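PDB 5U5G: 6-phosphogluconate dehydrogenase, which probably reduces 2-oxopropylphosphonate to the corresponding alcohol with NADPH, a late step in fosfomycin biosynthesis in Pseudomonas syringae. Local coordinates for residues I182-A185 with G186-V190; R249-D253 with Q254-F258. All coordinates share one frame; numbering follows the deposited sequence.

Interaction 1: residues I182-A185 with G186-V190; sequences INLA and GAIEV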
loop_
_atom_site.group_PDB
_atom_site.type_symbol
_atom_site.label_atom_id
_atom_site.label_comp_id
_atom_site.label_asym_id
_atom_site.label_seq_id
_atom_site.Cartn_x
_atom_site.Cartn_y
_atom_site.Cartn_z
ATOM N N ILE A 182 -5.720 -6.315 4.400
ATOM C CA ILE A 182 -5.162 -5.572 5.527
ATOM C C ILE A 182 -5.017 -4.097 5.174
ATOM O O ILE A 182 -5.358 -3.217 5.972
ATOM C CB ILE A 182 -3.812 -6.174 5.950
ATOM C CG1 ILE A 182 -4.017 -7.602 6.475
ATOM C CG2 ILE A 182 -3.181 -5.281 7.010
ATOM C CD1 ILE A 182 -2.728 -8.473 6.482
ATOM N N ASN A 183 -4.480 -3.807 3.979
ATOM C CA ASN A 183 -4.308 -2.421 3.555
ATOM C C ASN A 183 -5.645 -1.703 3.469
ATOM O O ASN A 183 -5.759 -0.531 3.859
ATOM C CB ASN A 183 -3.613 -2.350 2.188
ATOM C CG ASN A 183 -2.187 -2.890 2.221
ATOM O OD1 ASN A 183 -1.640 -3.154 3.285
ATOM N ND2 ASN A 183 -1.583 -3.038 1.051
ATOM N N LEU A 184 -6.650 -2.377 2.901
ATOM C CA LEU A 184 -7.963 -1.771 2.724
ATOM C C LEU A 184 -8.605 -1.462 4.064
ATOM O O LEU A 184 -9.121 -0.361 4.273
ATOM C CB LEU A 184 -8.860 -2.696 1.897
ATOM C CG LEU A 184 -10.298 -2.194 1.647
ATOM C CD1 LEU A 184 -10.300 -0.821 0.978
ATOM C CD2 LEU A 184 -11.074 -3.188 0.794
ATOM N N ALA A 185 -8.592 -2.429 4.989
ATOM C CA ALA A 185 -9.204 -2.187 6.292
ATOM C C ALA A 185 -8.468 -1.090 7.049
ATOM O O ALA A 185 -9.095 -0.263 7.720
ATOM C CB ALA A 185 -9.237 -3.473 7.113
ATOM N N GLY A 186 -7.137 -1.065 6.959
ATOM C CA GLY A 186 -6.392 0.018 7.586
ATOM C C GLY A 186 -6.706 1.363 6.959
ATOM O O GLY A 186 -6.903 2.362 7.661
ATOM N N ALA A 187 -6.762 1.408 5.619
ATOM C CA ALA A 187 -7.003 2.679 4.945
ATOM C C ALA A 187 -8.378 3.226 5.300
ATOM O O ALA A 187 -8.527 4.428 5.548
ATOM C CB ALA A 187 -6.844 2.521 3.428
ATOM N N ILE A 188 -9.389 2.352 5.384
ATOM C CA ILE A 188 -10.731 2.790 5.779
ATOM C C ILE A 188 -10.739 3.295 7.222
ATOM O O ILE A 188 -11.426 4.273 7.553
ATOM C CB ILE A 188 -11.753 1.655 5.554
ATOM C CG1 ILE A 188 -11.910 1.383 4.060
ATOM C CG2 ILE A 188 -13.120 2.020 6.146
ATOM C CD1 ILE A 188 -12.862 0.240 3.737
ATOM N N GLU A 189 -9.971 2.657 8.103
ATOM C CA GLU A 189 -9.898 3.158 9.471
ATOM C C GLU A 189 -9.226 4.523 9.522
ATOM O O GLU A 189 -9.666 5.414 10.254
ATOM C CB GLU A 189 -9.159 2.162 10.361
ATOM C CG GLU A 189 -9.999 0.948 10.699
ATOM C CD GLU A 189 -9.329 0.050 11.715
ATOM O OE1 GLU A 189 -8.454 0.546 12.460
ATOM O OE2 GLU A 189 -9.681 -1.142 11.781
ATOM N N VAL A 190 -8.170 4.712 8.735
ATOM C CA VAL A 190 -7.436 5.968 8.784
ATOM C C VAL A 190 -8.257 7.100 8.170
ATOM O O VAL A 190 -8.335 8.201 8.729
ATOM C CB VAL A 190 -6.071 5.774 8.101
ATOM C CG1 VAL A 190 -5.484 7.086 7.651
ATOM C CG2 VAL A 190 -5.130 5.062 9.083
#

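Interaction 2: residues R249-D253 with Q254-F258; sequences RLPQD and QSYPF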
loop_
_atom_site.group_PDB
_atom_site.type_symbol
_atom_site.label_atom_id
_atom_site.label_comp_id
_atom_site.label_asym_id
_atom_site.label_seq_id
_atom_site.Cartn_x
_atom_site.Cartn_y
_atom_site.Cartn_z
ATOM N N ARG A 249 -4.902 -21.766 4.940
ATOM C CA ARG A 249 -3.471 -21.988 4.813
ATOM C C ARG A 249 -2.687 -21.460 6.010
ATOM O O ARG A 249 -1.454 -21.522 6.007
ATOM C CB ARG A 249 -2.966 -21.373 3.508
ATOM C CG ARG A 249 -3.740 -21.885 2.305
ATOM C CD ARG A 249 -3.159 -21.420 0.976
ATOM N NE ARG A 249 -1.737 -21.734 0.868
ATOM C CZ ARG A 249 -1.251 -22.909 0.483
ATOM N NH1 ARG A 249 -2.069 -23.897 0.158
ATOM N NH2 ARG A 249 0.066 -23.089 0.419
ATOM N N LEU A 250 -3.377 -20.968 7.038
ATOM C CA LEU A 250 -2.700 -20.483 8.241
ATOM C C LEU A 250 -2.098 -21.645 9.024
ATOM O O LEU A 250 -2.787 -22.642 9.279
ATOM C CB LEU A 250 -3.673 -19.724 9.134
ATOM C CG LEU A 250 -3.954 -18.266 8.786
ATOM C CD1 LEU A 250 -5.072 -17.750 9.666
ATOM C CD2 LEU A 250 -2.695 -17.413 8.962
ATOM N N PRO A 251 -0.841 -21.553 9.440
ATOM C CA PRO A 251 -0.241 -22.637 10.219
ATOM C C PRO A 251 -0.778 -22.663 11.641
ATOM O O PRO A 251 -1.275 -21.668 12.171
ATOM C CB PRO A 251 1.254 -22.305 10.193
ATOM C CG PRO A 251 1.298 -20.813 10.045
ATOM C CD PRO A 251 0.102 -20.448 9.190
ATOM N N GLN A 252 -0.678 -23.834 12.258
ATOM C CA GLN A 252 -1.113 -24.009 13.635
ATOM C C GLN A 252 -0.044 -23.612 14.642
ATOM O O GLN A 252 -0.314 -23.630 15.847
ATOM C CB GLN A 252 -1.523 -25.465 13.878
ATOM C CG GLN A 252 -2.205 -26.126 12.689
ATOM C CD GLN A 252 -3.647 -25.685 12.517
ATOM O OE1 GLN A 252 -4.258 -25.135 13.438
ATOM N NE2 GLN A 252 -4.201 -25.931 11.332
ATOM N N ASP A 253 1.155 -23.247 14.185
ATOM C CA ASP A 253 2.290 -23.032 15.075
ATOM C C ASP A 253 2.722 -21.576 15.185
ATOM O O ASP A 253 3.656 -21.283 15.940
ATOM C CB ASP A 253 3.483 -23.889 14.628
ATOM C CG ASP A 253 4.092 -23.419 13.310
ATOM O OD1 ASP A 253 3.416 -22.688 12.554
ATOM O OD2 ASP A 253 5.251 -23.794 13.025
ATOM N N GLN A 254 2.085 -20.655 14.460
ATOM C CA GLN A 254 2.454 -19.249 14.554
ATOM C C GLN A 254 1.222 -18.384 14.336
ATOM O O GLN A 254 0.458 -18.603 13.391
ATOM C CB GLN A 254 3.554 -18.892 13.544
ATOM C CG GLN A 254 3.920 -17.407 13.487
ATOM C CD GLN A 254 4.473 -16.861 14.799
ATOM O OE1 GLN A 254 5.595 -17.178 15.193
ATOM N NE2 GLN A 254 3.692 -16.019 15.471
ATOM N N SER A 255 1.037 -17.411 15.221
ATOM C CA SER A 255 -0.066 -16.471 15.125
ATOM C C SER A 255 0.275 -15.347 14.164
ATOM O O SER A 255 1.383 -14.805 14.188
ATOM C CB SER A 255 -0.387 -15.878 16.495
ATOM O OG SER A 255 -1.094 -16.817 17.284
ATOM N N TYR A 256 -0.692 -14.986 13.332
ATOM C CA TYR A 256 -0.570 -13.855 12.415
ATOM C C TYR A 256 -1.762 -12.936 12.667
ATOM O O TYR A 256 -2.793 -13.020 11.982
ATOM C CB TYR A 256 -0.473 -14.339 10.968
ATOM C CG TYR A 256 0.814 -15.096 10.676
ATOM C CD1 TYR A 256 2.012 -14.418 10.474
ATOM C CD2 TYR A 256 0.832 -16.487 10.613
ATOM C CE1 TYR A 256 3.189 -15.094 10.212
ATOM C CE2 TYR A 256 2.010 -17.178 10.342
ATOM C CZ TYR A 256 3.184 -16.472 10.144
ATOM O OH TYR A 256 4.357 -17.138 9.876
ATOM N N PRO A 257 -1.660 -12.056 13.669
ATOM C CA PRO A 257 -2.849 -11.297 14.103
ATOM C C PRO A 257 -3.433 -10.371 13.047
ATOM O O PRO A 257 -4.657 -10.245 12.979
ATOM C CB PRO A 257 -2.340 -10.515 15.326
ATOM C CG PRO A 257 -0.843 -10.594 15.256
ATOM C CD PRO A 257 -0.524 -11.885 14.589
ATOM N N PHE A 258 -2.617 -9.693 12.235
ATOM C CA PHE A 258 -3.216 -8.831 11.217
ATOM C C PHE A 258 -3.971 -9.651 10.181
ATOM O O PHE A 258 -5.071 -9.265 9.766
ATOM C CB PHE A 258 -2.155 -7.948 10.557
ATOM C CG PHE A 258 -1.833 -6.704 11.355
ATOM C CD1 PHE A 258 -0.804 -6.704 12.281
ATOM C CD2 PHE A 258 -2.592 -5.553 11.203
ATOM C CE1 PHE A 258 -0.523 -5.561 13.029
ATOM C CE2 PHE A 258 -2.319 -4.413 11.940
ATOM C CZ PHE A 258 -1.270 -4.415 12.854
#

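Interaction 1: residues I182-A185 with G186-V190
Two turns of alpha-helix join I182-A185 to G186-V190, each carbonyl of the first four residues accepting the amide four places on, from I182 O with G186 N (3.0 Å) to A185 O with E189 N (3.1 Å). The N-H...O angle is 164° for I188 N to L184 O. G186 keeps ordinary helical backbone angles, so no unusual turn calls for a glycine here.

Along one flank, L184 and I188 lie side by side and point the same way, CD1 against CD1 at 3.9 Å. L184 carries CG opposite its own backbone N (chi1 179°), leaning toward the next turn, where I188 extends its chain. There CG1 of I188 rests 3.3 Å from L184 O, which also takes the I188 amide. On another flank E189 sets CG 3.3 Å from A185 O. Its OE1 is hydrogen-bonded to S259 OG of the second subunit and OE2 to Y282 OH and to F258 N of that subunit, three bonds that would suit a buried, probably ionised carboxylate.

Small A185 and A187 suit a helix enclosed by others. Helix 216-226 meets L184 and A187, helix 257-273 receives L184 and A185 on F266, and helix 282-287 covers A185 and I188. L184 also touches Y217 of the (2-oxopropyl)phosphonic acid pocket and stands in its second layer, its side chain about 8 Å from the bound ligand.

Interaction 2: residues R249-D253 with Q254-F258
D253 and Q254 meet at the outer bend of an interhelical loop, which leaves helix 236-247, turns back, and enters helix 257-273 at its N-cap residue, Y256. The two side chains cross at about a right angle, their carboxylate and amide planes 57° apart. OD1 of D253 comes within 3.1 Å of Q254 N, but the angle is too poor for a hydrogen bond. Q254 bends at its second torsion (chi2 62°), which brings its amide over the peptide that follows: NE2 donates to S255 O at 2.9 Å, in the carbonyl plane and on a lone pair. A polar, flexible residue suits this bend, because its own side chain can satisfy a neighbouring carbonyl.

S255, small and polar, fits an exposed place. Y256 then brings the loop's two arms together. Its ring is met at the edge by P251, whose CG lies 3.7 Å from CE2 in the ring plane, while L250 passes in the opposite direction with CD2 4.0 Å from CD2 of the ring. Proline and leucine suit this place because their hydrocarbon groups pack against carbons of the ring, and L250 also packs on T260 and M263 of helix 257-273.

P257 suits the first turn of a helix, where a residue without an amide hydrogen costs no backbone bond; it packs on E189 of the second subunit. F258, buried, settles on A185 of that subunit, and its backbone N is hydrogen-bonded to OE2 of E189 there.

In the fold
Interaction 1 is core and interaction 2 is surface, their centres about 20 Å apart. The first lies wholly within helix 168-196, held by regular backbone hydrogen bonds and buried aliphatic groups. Interaction 2 has no hydrogen bond between its two segments and relies on proline and leucine against a tyrosine ring, in a loop where Q252, D253 and S255 are exposed. They meet within the chain where I182 CG1 packs 3.8 Å from F258 O, at the start of helix 257-273. Across the dimer they meet again, through E189 of one subunit and F258 of the other, while L250 packs on Q193 of the second subunit's helix 168-196; that helix also meets its own copy through I182 and N183.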